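PDB 4GQ2: nucleoporin nup120 from Schizosaccharomyces pombe, which serves as a structural component of the nuclear pore complex, through which transport between nucleus and cytoplasm passes. Local coordinates for residues F613-I624 and F698-Q706. Sequence-based numbering, arbitrary orientation.
Sequences FDTLWVFYDKHI and FLLSLITSQ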
loop_
_atom_site.group_PDB
_atom_site.type_symbol
_atom_site.label_atom_id
_atom_site.label_comp_id
_atom_site.label_asym_id
_atom_site.label_seq_id
_atom_site.Cartn_x
_atom_site.Cartn_y
_atom_site.Cartn_z
ATOM N N PHE A 613 -31.571 11.669 -3.766
ATOM C CA PHE A 613 -32.408 10.478 -3.888
ATOM C C PHE A 613 -32.518 9.930 -5.304
ATOM O O PHE A 613 -32.995 8.812 -5.502
ATOM C CB PHE A 613 -33.770 10.694 -3.225
ATOM C CG PHE A 613 -33.689 10.777 -1.726
ATOM C CD1 PHE A 613 -33.483 12.001 -1.090
ATOM C CD2 PHE A 613 -33.786 9.627 -0.949
ATOM C CE1 PHE A 613 -33.394 12.079 0.292
ATOM C CE2 PHE A 613 -33.692 9.698 0.433
ATOM C CZ PHE A 613 -33.495 10.924 1.054
ATOM N N ASP A 614 -32.062 10.709 -6.279
ATOM C CA ASP A 614 -31.843 10.188 -7.626
ATOM C C ASP A 614 -30.626 9.263 -7.643
ATOM O O ASP A 614 -30.640 8.223 -8.308
ATOM C CB ASP A 614 -31.649 11.324 -8.637
ATOM C CG ASP A 614 -32.949 12.023 -9.003
ATOM O OD1 ASP A 614 -34.030 11.404 -8.899
ATOM O OD2 ASP A 614 -32.883 13.204 -9.405
ATOM N N THR A 615 -29.582 9.650 -6.907
ATOM C CA THR A 615 -28.343 8.874 -6.835
ATOM C C THR A 615 -28.556 7.525 -6.149
ATOM O O THR A 615 -28.082 6.499 -6.641
ATOM C CB THR A 615 -27.187 9.649 -6.150
ATOM O OG1 THR A 615 -27.643 10.230 -4.925
ATOM C CG2 THR A 615 -26.658 10.752 -7.051
ATOM N N LEU A 616 -29.282 7.526 -5.033
ATOM C CA LEU A 616 -29.646 6.281 -4.355
ATOM C C LEU A 616 -30.408 5.331 -5.274
ATOM O O LEU A 616 -30.202 4.116 -5.224
ATOM C CB LEU A 616 -30.473 6.560 -3.097
ATOM C CG LEU A 616 -29.734 6.984 -1.828
ATOM C CD1 LEU A 616 -30.714 7.533 -0.801
ATOM C CD2 LEU A 616 -28.942 5.832 -1.227
ATOM N N TRP A 617 -31.273 5.896 -6.116
ATOM C CA TRP A 617 -32.118 5.118 -7.017
ATOM C C TRP A 617 -31.322 4.550 -8.144
ATOM O O TRP A 617 -31.490 3.375 -8.509
ATOM C CB TRP A 617 -33.262 5.972 -7.552
ATOM C CG TRP A 617 -34.302 5.185 -8.309
ATOM C CD1 TRP A 617 -35.349 4.428 -7.780
ATOM C CD2 TRP A 617 -34.435 5.051 -9.765
ATOM N NE1 TRP A 617 -36.093 3.852 -8.779
ATOM C CE2 TRP A 617 -35.602 4.183 -9.993
ATOM C CE3 TRP A 617 -33.734 5.540 -10.863
ATOM C CZ2 TRP A 617 -36.025 3.838 -11.270
ATOM C CZ3 TRP A 617 -34.171 5.180 -12.147
ATOM C CH2 TRP A 617 -35.290 4.353 -12.343
ATOM N N VAL A 618 -30.446 5.373 -8.717
ATOM C CA VAL A 618 -29.564 4.889 -9.775
ATOM C C VAL A 618 -28.678 3.788 -9.192
ATOM O O VAL A 618 -28.539 2.721 -9.791
ATOM C CB VAL A 618 -28.736 6.027 -10.426
ATOM C CG1 VAL A 618 -27.588 5.472 -11.253
ATOM C CG2 VAL A 618 -29.627 6.899 -11.301
ATOM N N PHE A 619 -28.138 4.041 -7.997
ATOM C CA PHE A 619 -27.247 3.103 -7.323
ATOM C C PHE A 619 -27.917 1.756 -7.107
ATOM O O PHE A 619 -27.337 0.714 -7.409
ATOM C CB PHE A 619 -26.769 3.668 -5.980
ATOM C CG PHE A 619 -25.798 2.771 -5.261
ATOM C CD1 PHE A 619 -26.250 1.703 -4.484
ATOM C CD2 PHE A 619 -24.433 2.979 -5.376
ATOM C CE1 PHE A 619 -25.357 0.865 -3.834
ATOM C CE2 PHE A 619 -23.534 2.148 -4.730
ATOM C CZ PHE A 619 -23.996 1.092 -3.953
ATOM N N TYR A 620 -29.134 1.788 -6.569
ATOM C CA TYR A 620 -29.917 0.579 -6.355
ATOM C C TYR A 620 -30.148 -0.146 -7.681
ATOM O O TYR A 620 -29.985 -1.364 -7.764
ATOM C CB TYR A 620 -31.250 0.923 -5.680
ATOM C CG TYR A 620 -32.216 -0.232 -5.563
ATOM C CD1 TYR A 620 -32.094 -1.171 -4.539
ATOM C CD2 TYR A 620 -33.258 -0.387 -6.478
ATOM C CE1 TYR A 620 -32.979 -2.237 -4.434
ATOM C CE2 TYR A 620 -34.153 -1.442 -6.377
ATOM C CZ TYR A 620 -34.009 -2.364 -5.354
ATOM O OH TYR A 620 -34.894 -3.415 -5.253
ATOM N N ASP A 621 -30.515 0.622 -8.707
ATOM C CA ASP A 621 -30.837 0.077 -10.023
ATOM C C ASP A 621 -29.658 -0.633 -10.681
ATOM O O ASP A 621 -29.828 -1.704 -11.257
ATOM C CB ASP A 621 -31.357 1.173 -10.955
ATOM C CG ASP A 621 -32.131 0.611 -12.134
ATOM O OD1 ASP A 621 -33.332 0.311 -11.965
ATOM O OD2 ASP A 621 -31.540 0.472 -13.228
ATOM N N LYS A 622 -28.467 -0.049 -10.597
ATOM C CA LYS A 622 -27.322 -0.642 -11.279
ATOM C C LYS A 622 -26.603 -1.719 -10.465
ATOM O O LYS A 622 -26.142 -2.712 -11.031
ATOM C CB LYS A 622 -26.346 0.428 -11.798
ATOM C CG LYS A 622 -25.886 1.446 -10.768
ATOM C CD LYS A 622 -25.059 2.557 -11.401
ATOM C CE LYS A 622 -24.523 3.517 -10.344
ATOM N NZ LYS A 622 -23.889 4.731 -10.928
ATOM N N HIS A 623 -26.539 -1.542 -9.145
ATOM C CA HIS A 623 -25.685 -2.398 -8.297
ATOM C C HIS A 623 -26.367 -3.345 -7.360
ATOM O O HIS A 623 -25.824 -4.409 -7.052
ATOM C CB HIS A 623 -24.687 -1.548 -7.522
ATOM C CG HIS A 623 -23.722 -0.807 -8.410
ATOM N ND1 HIS A 623 -22.811 -1.440 -9.181
ATOM C CD2 HIS A 623 -23.561 0.552 -8.646
ATOM C CE1 HIS A 623 -22.101 -0.531 -9.867
ATOM N NE2 HIS A 623 -22.562 0.689 -9.543
ATOM N N ILE A 624 -27.556 -2.990 -6.893
ATOM C CA ILE A 624 -28.247 -3.842 -5.943
ATOM C C ILE A 624 -29.284 -4.728 -6.628
ATOM O O ILE A 624 -29.192 -5.957 -6.566
ATOM C CB ILE A 624 -28.866 -3.019 -4.796
ATOM C CG1 ILE A 624 -27.754 -2.341 -4.002
ATOM C CG2 ILE A 624 -29.714 -3.903 -3.892
ATOM C CD1 ILE A 624 -28.249 -1.270 -3.062
ATOM N N PHE A 698 -25.921 0.031 1.242
ATOM C CA PHE A 698 -26.720 -0.881 0.406
ATOM C C PHE A 698 -28.154 -0.952 0.931
ATOM O O PHE A 698 -29.122 -0.937 0.162
ATOM C CB PHE A 698 -26.148 -2.304 0.389
ATOM C CG PHE A 698 -24.768 -2.424 -0.197
ATOM C CD1 PHE A 698 -24.152 -1.360 -0.843
ATOM C CD2 PHE A 698 -24.093 -3.644 -0.129
ATOM C CE1 PHE A 698 -22.873 -1.496 -1.368
ATOM C CE2 PHE A 698 -22.824 -3.789 -0.664
ATOM C CZ PHE A 698 -22.211 -2.710 -1.281
ATOM N N LEU A 699 -28.270 -1.033 2.255
ATOM C CA LEU A 699 -29.557 -1.146 2.926
ATOM C C LEU A 699 -30.422 0.096 2.703
ATOM O O LEU A 699 -31.575 -0.012 2.276
ATOM C CB LEU A 699 -29.335 -1.399 4.416
ATOM C CG LEU A 699 -30.383 -2.184 5.203
ATOM C CD1 LEU A 699 -30.657 -3.539 4.571
ATOM C CD2 LEU A 699 -29.895 -2.343 6.631
ATOM N N LEU A 700 -29.848 1.269 2.961
ATOM C CA LEU A 700 -30.523 2.549 2.728
ATOM C C LEU A 700 -30.962 2.719 1.275
ATOM O O LEU A 700 -32.079 3.161 1.003
ATOM C CB LEU A 700 -29.627 3.712 3.174
ATOM C CG LEU A 700 -29.844 4.307 4.573
ATOM C CD1 LEU A 700 -30.628 3.401 5.519
ATOM C CD2 LEU A 700 -28.525 4.739 5.200
ATOM N N SER A 701 -30.087 2.337 0.350
ATOM C CA SER A 701 -30.386 2.362 -1.078
ATOM C C SER A 701 -31.539 1.437 -1.477
ATOM O O SER A 701 -32.317 1.763 -2.375
ATOM C CB SER A 701 -29.129 2.003 -1.876
ATOM O OG SER A 701 -29.451 1.703 -3.220
ATOM N N LEU A 702 -31.626 0.275 -0.837
ATOM C CA LEU A 702 -32.718 -0.666 -1.091
ATOM C C LEU A 702 -34.055 -0.074 -0.628
ATOM O O LEU A 702 -35.021 -0.038 -1.385
ATOM C CB LEU A 702 -32.450 -2.000 -0.379
ATOM C CG LEU A 702 -33.335 -3.203 -0.741
ATOM C CD1 LEU A 702 -32.558 -4.492 -0.563
ATOM C CD2 LEU A 702 -34.624 -3.252 0.072
ATOM N N ILE A 703 -34.071 0.384 0.621
ATOM C CA ILE A 703 -35.241 0.928 1.293
ATOM C C ILE A 703 -35.881 2.081 0.520
ATOM O O ILE A 703 -37.089 2.078 0.294
ATOM C CB ILE A 703 -34.851 1.411 2.714
ATOM C CG1 ILE A 703 -34.528 0.222 3.619
ATOM C CG2 ILE A 703 -35.941 2.284 3.331
ATOM C CD1 ILE A 703 -33.799 0.612 4.890
ATOM N N THR A 704 -35.068 3.050 0.102
ATOM C CA THR A 704 -35.578 4.270 -0.527
ATOM C C THR A 704 -35.984 4.055 -1.985
ATOM O O THR A 704 -36.419 4.989 -2.653
ATOM C CB THR A 704 -34.585 5.451 -0.421
ATOM O OG1 THR A 704 -33.368 5.135 -1.124
ATOM C CG2 THR A 704 -34.276 5.773 1.049
ATOM N N SER A 705 -35.843 2.827 -2.471
ATOM C CA SER A 705 -36.275 2.479 -3.823
ATOM C C SER A 705 -37.523 1.596 -3.794
ATOM O O SER A 705 -38.034 1.193 -4.840
ATOM C CB SER A 705 -35.150 1.761 -4.567
ATOM O OG SER A 705 -33.946 2.504 -4.499
ATOM N N GLN A 706 -38.005 1.291 -2.590
ATOM C CA GLN A 706 -39.184 0.446 -2.422
ATOM C C GLN A 706 -40.493 1.216 -2.496
ATOM O O GLN A 706 -40.637 2.275 -1.883
ATOM C CB GLN A 706 -39.111 -0.284 -1.086
ATOM C CG GLN A 706 -38.909 -1.781 -1.201
ATOM C CD GLN A 706 -37.947 -2.189 -2.294
ATOM O OE1 GLN A 706 -36.756 -1.891 -2.243
ATOM N NE2 GLN A 706 -38.462 -2.892 -3.288
#
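Ser701 fits as a knob into the hole formed by Leu616, Phe619, Tyr620 and Ile624 where segment 613-624 crosses 698-703, the C-terminal end of helix 672-703, at -101°, the axes of these short segments 8.7 Å apart. With OG anti to the backbone N (chi1 166°), its hydroxyl donates to Leu616 O at 3.2 Å; that carbonyl also accepts Tyr620 N, from the opposite face of its plane. Ile624 CD1 closes on the same hydroxyl, 3.2 Å from Ser701 OG. With CG anti to the backbone N (chi1 173°), the Tyr620 ring reaches across to take Ser705 CB over one face, 3.8 Å from its centroid, while its CE1 meets Leu702 CG at 3.8 Å. Ser705 OG turns back to Ser701 O, nearly in line with the C=O. Phe698 CE1 meets the edge of the Phe619 ring, 3.8 Å from Phe619 CZ, and Ile596 of helix 590-605 packs on both residues. Toward the N-terminal part of 613-624, Leu616 CD1 lies 3.6 Å from Thr704 OG1. Cutting Tyr620 back to an alanine is likely to open a gap beside Leu702 and strip Ser705 CB of its aromatic cover. Within this helical domain, main-chain carbonyls take up the buried hydroxyl of Ser701 and the partly exposed one of Ser705 amid apolar side chains.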